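PDB 3RYS: adenosine deaminase 1 from Arthrobacter aurescens, which probably catalyses the zinc-dependent hydrolytic deamination of adenine to hypoxanthine and ammonium, a step in purine salvage and nitrogen catabolism. Local coordinates for residues A[235-239]-A[240-244]; A[327-330]-A[331-334]; A[110-113]-A[114-118]; A[24-28]-A[29-33]; A[175-178]-A[179-183]. One frame throughout, in Å; residues are numbered along the deposited sequence.

Contact 1 (A[235-239]-A[240-244])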
# COMPACT_ATOMS: atom_id res chain seq x y z
N GLN A 235 13.34 -16.81 9.66
CA GLN A 235 14.71 -17.17 9.29
C GLN A 235 14.93 -17.00 7.80
O GLN A 235 15.92 -16.40 7.37
CB GLN A 235 14.98 -18.61 9.70
CG GLN A 235 16.27 -18.82 10.46
CD GLN A 235 16.20 -20.00 11.42
OE1 GLN A 235 16.24 -19.83 12.64
NE2 GLN A 235 16.05 -21.21 10.87
N ARG A 236 14.01 -17.54 7.01
CA ARG A 236 14.08 -17.41 5.55
C ARG A 236 13.97 -15.96 5.09
O ARG A 236 14.71 -15.52 4.20
CB ARG A 236 12.99 -18.25 4.89
CG ARG A 236 12.83 -17.93 3.41
CD ARG A 236 11.57 -18.53 2.85
NE ARG A 236 11.49 -18.32 1.41
CZ ARG A 236 10.60 -18.91 0.62
NH1 ARG A 236 9.71 -19.74 1.15
NH2 ARG A 236 10.60 -18.66 -0.68
N LEU A 237 13.03 -15.22 5.67
CA LEU A 237 12.87 -13.81 5.36
C LEU A 237 14.21 -13.08 5.51
O LEU A 237 14.70 -12.45 4.57
CB LEU A 237 11.83 -13.18 6.28
CG LEU A 237 10.37 -13.18 5.81
CD1 LEU A 237 10.10 -14.24 4.75
CD2 LEU A 237 9.43 -13.34 6.99
N VAL A 238 14.79 -13.19 6.69
CA VAL A 238 16.10 -12.61 6.97
C VAL A 238 17.17 -13.09 5.98
O VAL A 238 17.95 -12.30 5.46
CB VAL A 238 16.55 -12.94 8.40
CG1 VAL A 238 18.02 -12.58 8.58
CG2 VAL A 238 15.69 -12.21 9.41
N ALA A 239 17.19 -14.40 5.73
CA ALA A 239 18.18 -15.01 4.85
C ALA A 239 18.07 -14.53 3.40
O ALA A 239 19.07 -14.41 2.70
CB ALA A 239 18.07 -16.52 4.91
N GLU A 240 16.85 -14.27 2.96
CA GLU A 240 16.62 -13.94 1.56
C GLU A 240 16.41 -12.44 1.36
O GLU A 240 16.40 -11.95 0.23
CB GLU A 240 15.43 -14.72 1.01
CG GLU A 240 15.54 -16.22 1.17
CD GLU A 240 14.42 -16.97 0.47
OE1 GLU A 240 13.58 -16.32 -0.20
OE2 GLU A 240 14.38 -18.22 0.59
N GLN A 241 16.25 -11.72 2.46
CA GLN A 241 16.06 -10.28 2.39
C GLN A 241 14.77 -9.94 1.64
O GLN A 241 14.72 -8.96 0.89
CB GLN A 241 17.26 -9.61 1.70
CG GLN A 241 18.38 -9.24 2.64
CD GLN A 241 17.88 -8.50 3.87
OE1 GLN A 241 17.48 -9.11 4.86
NE2 GLN A 241 17.91 -7.16 3.81
N VAL A 242 13.75 -10.76 1.83
CA VAL A 242 12.43 -10.50 1.27
C VAL A 242 11.91 -9.19 1.85
O VAL A 242 11.77 -9.05 3.06
CB VAL A 242 11.44 -11.63 1.61
CG1 VAL A 242 10.11 -11.39 0.92
CG2 VAL A 242 12.02 -12.98 1.22
N PRO A 243 11.63 -8.21 0.98
CA PRO A 243 11.08 -6.94 1.47
C PRO A 243 9.74 -7.16 2.16
O PRO A 243 8.89 -7.87 1.63
CB PRO A 243 10.87 -6.13 0.18
CG PRO A 243 11.79 -6.74 -0.82
CD PRO A 243 11.84 -8.20 -0.48
N LEU A 244 9.59 -6.56 3.35
CA LEU A 244 8.33 -6.59 4.09
C LEU A 244 7.75 -5.18 4.21
O LEU A 244 8.32 -4.31 4.87
CB LEU A 244 8.53 -7.21 5.48
CG LEU A 244 8.11 -8.67 5.67
CD1 LEU A 244 8.74 -9.59 4.63
CD2 LEU A 244 8.43 -9.16 7.08
O HOH W 1 13.54 -10.01 5.04
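Leu237 O, near the carboxyl end of helix 231-240, is gripped by several donors where the chain leaves the helix for strand 244-246, one helix-to-strand passage of the TIM barrel. Gln241 N approaches Leu237 O to 2.7 Å, and Glu240 N and Val242 N are more distant; all three bonds are weak. A water also donates to Leu237 O, weakly, and to Val242 O, with 2.8 Å between the water oxygen and Val242 O. The positive phi of Gln241 (63°) breaks the helical path and swings the following amide back over the last turn.

One turn apart on the outer side, Arg236 and Glu240 form a salt bridge. The arginine is stretched from CG to NE, with CG opposite the backbone N (chi1 168°), which carries NE along the helix to the carboxylate, 3.0 Å from Glu240 OE2. Glu240 OE1 lies in the guanidinium plane at its edge, whereas the carboxylate plane is turned 56° from it, and both bonds from NE are weak. The stronger partner of Arg236 is Asp214, at NH1. Long charged chains suit this solvent-facing side, where they can reach one another along the helix.

Leucine and valine suit the inner side, where Leu213 of helix 206-214 packs on Leu237 and Val242. Leu237 CD1 meets Val242 CG2 at 4.2 Å, and Leu244 crosses Leu237 at about a right angle, its CD1 4.1 Å from Leu237 CG.

Contact 2 (A[327-330]-A[331-334])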
# COMPACT_ATOMS: atom_id res chain seq x y z
N VAL A 327 19.95 7.89 -6.93
CA VAL A 327 19.76 9.30 -6.58
C VAL A 327 18.92 9.45 -5.31
O VAL A 327 19.17 10.34 -4.50
CB VAL A 327 19.16 10.13 -7.75
CG1 VAL A 327 20.00 9.96 -9.01
CG2 VAL A 327 17.72 9.73 -8.00
N LEU A 328 17.93 8.58 -5.15
CA LEU A 328 17.09 8.60 -3.95
C LEU A 328 17.88 8.12 -2.73
O LEU A 328 17.78 8.69 -1.64
CB LEU A 328 15.84 7.75 -4.14
CG LEU A 328 14.60 8.45 -4.71
CD1 LEU A 328 14.96 9.50 -5.75
CD2 LEU A 328 13.62 7.43 -5.28
N LEU A 329 18.67 7.07 -2.91
CA LEU A 329 19.56 6.59 -1.86
C LEU A 329 20.50 7.70 -1.39
O LEU A 329 20.75 7.85 -0.19
CB LEU A 329 20.36 5.37 -2.33
CG LEU A 329 19.96 4.01 -1.75
CD1 LEU A 329 18.59 4.05 -1.09
CD2 LEU A 329 20.02 2.93 -2.82
N ASP A 330 21.02 8.47 -2.33
CA ASP A 330 21.93 9.56 -2.00
C ASP A 330 21.21 10.66 -1.22
O ASP A 330 21.83 11.40 -0.45
CB ASP A 330 22.59 10.14 -3.26
CG ASP A 330 23.75 9.30 -3.75
OD1 ASP A 330 24.29 8.50 -2.95
OD2 ASP A 330 24.13 9.43 -4.93
N GLU A 331 19.95 10.76 -1.47
CA GLU A 331 19.08 11.65 -0.81
C GLU A 331 18.87 11.29 0.62
O GLU A 331 18.75 12.16 1.41
CB GLU A 331 17.78 11.69 -1.56
CG GLU A 331 17.60 12.92 -2.31
CD GLU A 331 16.44 12.89 -3.24
OE1 GLU A 331 16.63 13.10 -4.42
OE2 GLU A 331 15.35 12.71 -2.79
N VAL A 332 18.83 10.02 0.96
CA VAL A 332 18.65 9.65 2.32
C VAL A 332 19.90 9.81 3.12
O VAL A 332 19.83 10.20 4.27
CB VAL A 332 17.91 8.29 2.56
CG1 VAL A 332 17.70 7.56 1.40
CG2 VAL A 332 18.51 7.50 3.60
N THR A 333 21.02 9.57 2.48
CA THR A 333 22.32 9.97 2.97
C THR A 333 22.47 11.45 3.28
O THR A 333 23.00 11.79 4.27
CB THR A 333 23.44 9.63 2.03
OG1 THR A 333 23.41 8.26 1.69
CG2 THR A 333 24.74 9.91 2.69
N GLU A 334 22.00 12.33 2.42
CA GLU A 334 22.00 13.71 2.75
C GLU A 334 21.10 14.01 3.89
O GLU A 334 21.45 14.71 4.76
CB GLU A 334 21.61 14.55 1.55
CG GLU A 334 22.70 14.82 0.59
CD GLU A 334 24.06 14.99 1.20
OE1 GLU A 334 24.30 16.01 1.85
OE2 GLU A 334 24.90 14.11 1.01
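Glu331 lies alongside Leu328, both side chains pointing the same way, with Glu331 OE1 4.2 Å from Leu328 CD1. The glutamate is extended beyond CG, and its aliphatic part follows the leucine while OE2 forms a salt bridge with Arg96, on which Leu328 also packs. A long acidic chain can therefore leave the apolar flank of the helix and still reach a cation.

On the next face Leu329 CD1 is 4.4 Å from Val332 CG1. Both residues, like Leu328, rest on Ile315 of helix 304-317, a setting suited to aliphatic groups.

Leu329 O takes two bonds from one residue: Thr333 N donates at 3.2 Å with an almost straight N-H angle of 174°, and Thr333 OG1 donates to it at 3.3 Å from the opposite face of the carbonyl plane. The threonine hydroxyl can fold back on its own helix because OG1 sits beside the backbone N (chi1 -53°). Glu334 N repeats the helical bond with Asp330 O at 3.0 Å.

Apolar residues directed at helix 304-317 and strand 95-102, with acidic and hydroxyl residues elsewhere around the turn, are typical of an amphipathic alpha helix packed on the body of a protein, here helix 322-339 near the carboxyl end of the chain.

Contact 3 (A[110-113]-A[114-118])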
# COMPACT_ATOMS: atom_id res chain seq x y z
N ARG A 110 -19.09 -2.55 -9.71
CA ARG A 110 -20.08 -1.50 -9.50
C ARG A 110 -20.57 -0.99 -10.83
O ARG A 110 -21.35 -0.04 -10.89
CB ARG A 110 -19.48 -0.36 -8.69
CG ARG A 110 -19.26 -0.69 -7.23
CD ARG A 110 -18.19 0.20 -6.63
NE ARG A 110 -18.37 1.58 -7.03
CZ ARG A 110 -17.50 2.28 -7.75
NH1 ARG A 110 -16.36 1.74 -8.13
NH2 ARG A 110 -17.77 3.54 -8.06
N GLY A 111 -20.11 -1.63 -11.91
CA GLY A 111 -20.51 -1.25 -13.24
C GLY A 111 -19.60 -0.22 -13.89
O GLY A 111 -19.87 0.23 -15.01
N VAL A 112 -18.53 0.16 -13.20
CA VAL A 112 -17.55 1.09 -13.76
C VAL A 112 -16.53 0.32 -14.59
O VAL A 112 -15.92 -0.64 -14.11
CB VAL A 112 -16.81 1.89 -12.66
CG1 VAL A 112 -15.81 2.85 -13.29
CG2 VAL A 112 -17.80 2.66 -11.78
N ALA A 113 -16.34 0.73 -15.84
CA ALA A 113 -15.47 0.00 -16.77
C ALA A 113 -14.00 0.02 -16.35
O ALA A 113 -13.55 0.95 -15.68
CB ALA A 113 -15.63 0.55 -18.18
N LEU A 114 -13.25 -1.00 -16.75
CA LEU A 114 -11.81 -1.05 -16.53
C LEU A 114 -11.17 0.16 -17.17
O LEU A 114 -10.27 0.78 -16.61
CB LEU A 114 -11.21 -2.31 -17.14
CG LEU A 114 -11.17 -3.56 -16.29
CD1 LEU A 114 -10.80 -4.78 -17.13
CD2 LEU A 114 -10.19 -3.37 -15.15
N GLU A 115 -11.64 0.48 -18.37
CA GLU A 115 -11.16 1.64 -19.10
C GLU A 115 -11.21 2.88 -18.21
O GLU A 115 -10.26 3.65 -18.16
CB GLU A 115 -12.03 1.86 -20.35
CG GLU A 115 -11.62 3.03 -21.22
CD GLU A 115 -10.59 2.66 -22.28
OE1 GLU A 115 -10.37 1.45 -22.49
OE2 GLU A 115 -10.02 3.58 -22.90
N THR A 116 -12.32 3.05 -17.49
CA THR A 116 -12.53 4.23 -16.65
C THR A 116 -11.59 4.32 -15.46
O THR A 116 -10.95 5.35 -15.25
CB THR A 116 -13.99 4.31 -16.13
OG1 THR A 116 -14.89 4.34 -17.24
CG2 THR A 116 -14.18 5.55 -15.29
N CYS A 117 -11.50 3.25 -14.67
CA CYS A 117 -10.66 3.29 -13.48
C CYS A 117 -9.17 3.29 -13.81
O CYS A 117 -8.40 4.04 -13.21
CB CYS A 117 -11.02 2.19 -12.47
SG CYS A 117 -11.00 0.47 -13.06
N VAL A 118 -8.76 2.48 -14.78
CA VAL A 118 -7.35 2.46 -15.20
C VAL A 118 -6.90 3.79 -15.81
O VAL A 118 -5.88 4.35 -15.41
CB VAL A 118 -7.07 1.33 -16.22
CG1 VAL A 118 -5.61 1.36 -16.63
CG2 VAL A 118 -7.43 -0.02 -15.62
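Val112 and Thr116 meet through their methyl groups across the start of helix 114-125: Val112 CG1 is 3.7 Å from Thr116 CG2, and the two side chains cross at about a right angle. The threonine rotation (chi1 -59°) sets CG2 opposite the backbone N, facing the valine, and leaves OG1 beside that N, 4.0 Å from Ala113 CB. Threonine, being beta-branched, can turn its methyl to the valine while its hydroxyl stays on the other side, near the exposed Ala113.

Ala113 holds the N-cap position. Its methyl group takes little room at this exposed corner, and its carbonyl begins the helical bonding: Cys117 N donates to Ala113 O at 3.2 Å, in the carbonyl plane and nearly straight at 164°, while Thr116 N adds a weak bond to the same oxygen at 3.0 Å. Cys117 SG, between its backbone N and carbonyl carbon, turns back to 3.7 Å from Ala113 O.

Just upstream, Gly111 closes helix 104-108 in a Schellman motif. Lacking a side chain, it accepts a positive phi (91°) without pressing on the carbonyl O of Arg110. Arg110 in turn reaches Leu73 O through NH2, tying this tight link between two helices to another part of the chain, and Glu115 OE2 bonds to Asn119 one turn on.

Helix 114-125 belongs to the connection between the parallel strands 95-102 and 135-143. Phe79 of helix 76-92 covers Val112, Thr116 and Cys117, while Leu114 packs on Val154, Gln157 and Leu158 of helix 148-160.

Contact 4 (A[24-28]-A[29-33])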
# COMPACT_ATOMS: atom_id res chain seq x y z
N GLY A 24 -7.73 3.91 -0.54
CA GLY A 24 -7.59 4.15 0.88
C GLY A 24 -7.05 5.54 1.13
O GLY A 24 -6.82 5.95 2.27
N THR A 25 -6.88 6.26 0.04
CA THR A 25 -6.40 7.63 0.03
C THR A 25 -7.55 8.64 0.06
O THR A 25 -7.35 9.85 0.23
CB THR A 25 -5.55 7.83 -1.23
OG1 THR A 25 -4.17 7.75 -0.88
CG2 THR A 25 -5.83 9.16 -1.89
N LEU A 26 -8.77 8.11 -0.09
CA LEU A 26 -9.98 8.91 -0.21
C LEU A 26 -10.39 9.59 1.10
O LEU A 26 -10.92 8.95 2.00
CB LEU A 26 -11.12 8.04 -0.72
CG LEU A 26 -12.20 8.73 -1.54
CD1 LEU A 26 -11.56 9.63 -2.58
CD2 LEU A 26 -13.09 7.68 -2.21
N GLN A 27 -10.15 10.89 1.18
CA GLN A 27 -10.45 11.67 2.37
C GLN A 27 -11.94 12.06 2.39
O GLN A 27 -12.53 12.29 1.34
CB GLN A 27 -9.56 12.91 2.39
CG GLN A 27 -9.20 13.39 3.78
CD GLN A 27 -8.35 12.40 4.55
OE1 GLN A 27 -7.26 12.03 4.11
NE2 GLN A 27 -8.84 11.98 5.71
N PRO A 28 -12.55 12.11 3.58
CA PRO A 28 -13.96 12.47 3.74
C PRO A 28 -14.37 13.74 2.99
O PRO A 28 -15.51 13.81 2.51
CB PRO A 28 -14.10 12.67 5.25
CG PRO A 28 -13.12 11.70 5.82
CD PRO A 28 -11.95 11.69 4.87
N GLU A 29 -13.48 14.72 2.89
CA GLU A 29 -13.78 15.92 2.12
C GLU A 29 -14.00 15.58 0.65
O GLU A 29 -14.98 16.02 0.05
CB GLU A 29 -12.67 16.98 2.27
CG GLU A 29 -12.45 17.48 3.69
CD GLU A 29 -11.78 16.43 4.57
OE1 GLU A 29 -10.78 15.83 4.13
OE2 GLU A 29 -12.26 16.21 5.71
N LEU A 30 -13.09 14.80 0.09
CA LEU A 30 -13.17 14.44 -1.33
C LEU A 30 -14.38 13.56 -1.60
O LEU A 30 -15.03 13.69 -2.63
CB LEU A 30 -11.89 13.75 -1.79
CG LEU A 30 -11.83 13.45 -3.29
CD1 LEU A 30 -12.20 14.69 -4.09
CD2 LEU A 30 -10.45 12.93 -3.69
N ILE A 31 -14.66 12.65 -0.67
CA ILE A 31 -15.83 11.80 -0.78
C ILE A 31 -17.10 12.64 -0.97
O ILE A 31 -17.86 12.42 -1.92
CB ILE A 31 -15.97 10.89 0.46
CG1 ILE A 31 -14.75 9.98 0.58
CG2 ILE A 31 -17.23 10.05 0.36
CD1 ILE A 31 -14.82 8.98 1.73
N PHE A 32 -17.32 13.61 -0.10
CA PHE A 32 -18.48 14.49 -0.21
C PHE A 32 -18.46 15.35 -1.47
O PHE A 32 -19.52 15.66 -2.03
CB PHE A 32 -18.60 15.36 1.04
CG PHE A 32 -19.40 14.73 2.13
CD1 PHE A 32 -18.88 13.67 2.85
CD2 PHE A 32 -20.67 15.19 2.44
CE1 PHE A 32 -19.62 13.07 3.86
CE2 PHE A 32 -21.40 14.61 3.45
CZ PHE A 32 -20.88 13.54 4.16
N ALA A 33 -17.27 15.72 -1.93
CA ALA A 33 -17.16 16.54 -3.13
C ALA A 33 -17.51 15.73 -4.38
O ALA A 33 -18.22 16.22 -5.27
CB ALA A 33 -15.75 17.12 -3.25
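Leu26 and Ile31 make the central apolar contact, Leu26 CG lying 3.5 Å from Ile31 CG1 as the side chains pass at a slant. The isoleucine rotation (chi1 -61°) places CG1 beside its backbone N, back toward the loop. Of the two Leu26 methyls, CD2 stays on the Ile31 side and CD1 turns to Leu30, Leu26 CD1 and Leu30 CD2 being 3.7 Å apart and the leucines crossing at about a right angle. Forked aliphatic residues suit such double contacts.

The backbone bonds start at Gln27, the N-cap. Ile31 N donates to Gln27 O at 3.0 Å and almost straight (166°), while Leu30 N reaches the same oxygen weakly. Phe32 N bonds to Pro28 O at 3.2 Å, and that oxygen also sits at the edge of the Phe32 ring, near its plane. Proline suits the first helical turn, where no earlier helical carbonyl needs its missing N-H.

Of the polar groups, Gln27 and Glu29 run side by side, amide and carboxylate planes 10° apart. The firm partner of the glutamate is Arg51, salt-bridged to OE2; Gln27 OE1 takes a weak bond from Tyr288.

The residue immediately before the N-cap packing on the fourth helical residue, Leu26 on Ile31, is the hydrophobic staple. It lies at the start of helix 28-37, shortly after the zinc ligands His19 and His21, in the first strand-to-helix passage of the TIM barrel.

Contact 5 (A[175-178]-A[179-183])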
# COMPACT_ATOMS: atom_id res chain seq x y z
N VAL A 175 -8.00 -13.99 5.98
CA VAL A 175 -8.29 -15.24 6.65
C VAL A 175 -9.29 -16.10 5.87
O VAL A 175 -10.36 -15.63 5.48
CB VAL A 175 -8.81 -15.01 8.09
CG1 VAL A 175 -9.37 -16.30 8.67
CG2 VAL A 175 -7.69 -14.47 8.97
N GLY A 176 -8.92 -17.35 5.63
CA GLY A 176 -9.76 -18.26 4.87
C GLY A 176 -9.61 -18.11 3.37
O GLY A 176 -10.29 -18.79 2.60
N ASN A 177 -8.72 -17.21 2.95
CA ASN A 177 -8.47 -16.98 1.54
C ASN A 177 -6.97 -17.06 1.21
O ASN A 177 -6.35 -16.05 0.90
CB ASN A 177 -9.03 -15.63 1.11
CG ASN A 177 -10.55 -15.58 1.18
OD1 ASN A 177 -11.24 -16.38 0.54
ND2 ASN A 177 -11.08 -14.63 1.95
N PRO A 178 -6.41 -18.27 1.28
CA PRO A 178 -4.96 -18.50 1.17
C PRO A 178 -4.42 -18.05 -0.18
O PRO A 178 -5.15 -18.05 -1.18
CB PRO A 178 -4.83 -20.03 1.28
CG PRO A 178 -6.14 -20.52 1.77
CD PRO A 178 -7.16 -19.53 1.29
N PRO A 179 -3.13 -17.68 -0.21
CA PRO A 179 -2.44 -17.27 -1.43
C PRO A 179 -2.59 -18.32 -2.52
O PRO A 179 -2.79 -17.98 -3.69
CB PRO A 179 -0.98 -17.16 -0.99
CG PRO A 179 -1.06 -16.85 0.47
CD PRO A 179 -2.25 -17.61 0.97
N SER A 180 -2.49 -19.59 -2.14
CA SER A 180 -2.59 -20.72 -3.07
C SER A 180 -3.81 -20.63 -3.98
O SER A 180 -3.80 -21.14 -5.10
CB SER A 180 -2.63 -22.04 -2.30
OG SER A 180 -3.86 -22.20 -1.62
N LYS A 181 -4.87 -20.00 -3.48
CA LYS A 181 -6.10 -19.86 -4.24
C LYS A 181 -5.88 -19.17 -5.59
O LYS A 181 -6.65 -19.37 -6.52
CB LYS A 181 -7.13 -19.10 -3.40
CG LYS A 181 -8.50 -18.97 -4.04
CD LYS A 181 -9.44 -18.21 -3.13
CE LYS A 181 -10.65 -17.69 -3.89
NZ LYS A 181 -11.54 -16.90 -3.01
N PHE A 182 -4.82 -18.38 -5.69
CA PHE A 182 -4.54 -17.61 -6.90
C PHE A 182 -3.25 -18.02 -7.60
O PHE A 182 -2.63 -17.20 -8.29
CB PHE A 182 -4.54 -16.11 -6.60
CG PHE A 182 -5.85 -15.61 -6.05
CD1 PHE A 182 -6.13 -15.72 -4.70
CD2 PHE A 182 -6.80 -15.06 -6.88
CE1 PHE A 182 -7.34 -15.28 -4.19
CE2 PHE A 182 -8.01 -14.62 -6.38
CZ PHE A 182 -8.27 -14.73 -5.03
N GLU A 183 -2.85 -19.27 -7.43
CA GLU A 183 -1.63 -19.79 -8.06
C GLU A 183 -1.64 -19.58 -9.58
O GLU A 183 -0.65 -19.10 -10.15
CB GLU A 183 -1.43 -21.27 -7.74
CG GLU A 183 -0.17 -21.88 -8.35
CD GLU A 183 0.01 -23.35 -8.01
OE1 GLU A 183 -0.95 -23.97 -7.51
OE2 GLU A 183 1.11 -23.89 -8.26
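Pro178 and Lys181 close a 3-10 turn: Lys181 N donates to Pro178 O at 3.0 Å, from well above the carbonyl plane (52° out of it), and Phe182 N to Pro179 O (2.9 Å) and Glu183 N to Ser180 O (3.1 Å) continue the pattern.

The paired prolines suit this start, since their rings fix phi and neither needs to donate a backbone hydrogen. Both rings rest on Tyr208 and Glu211 of helix 206-214. Ser180 OG, folded between its own backbone N and carbonyl carbon (chi1 71°), comes back to 3.7 Å from Pro178 CB, while Ser180 N is taken by Glu211 OE1.

The turn belongs to the loop that follows strand 167-171 of the TIM barrel and leads into helix 183-191. In such barrels the loops after the strands carry the active site, and here Asp171 and Ser172, a few residues upstream, line the adenine pocket; the Asn177 side chain is itself about 10 Å from the bound adenine. Gly176, with no side chain to press on the carbonyl O of Val175, takes a positive phi (83°).

Asn177 and Lys181 lie side by side and point the same way, Asn177 OD1 3.6 Å from Lys181 NZ. The lysine is fully extended beyond CG, long enough for NZ to bond to Arg144 O, with a weak second bond to Met146 O. Asn177 ND2 instead turns to Ala173 O. Phe182 presents its ring edge, near the ring plane, to Pro178 O, with CD1 4.3 Å from that oxygen.

All five contacts are local and do not touch one another. Contacts 4 and 5 come closest to the adenine itself: the side chains of Leu26 and Asn177 are about 11 Å and 10 Å from it, and that of Pro179 is about 8 Å from the side chain of the zinc ligand His199. In contact 1 the Leu244 side chain stands about 12 Å from the zinc ion and about 7 Å from the side chain of His223, which binds adenine. Contacts 2 and 3 are away from the site. The nearest pair is contacts 3 and 4, centres about 19 Å apart, both beside helix 76-92; contacts 1 and 5 pack against helix 206-214, centres about 21 Å apart.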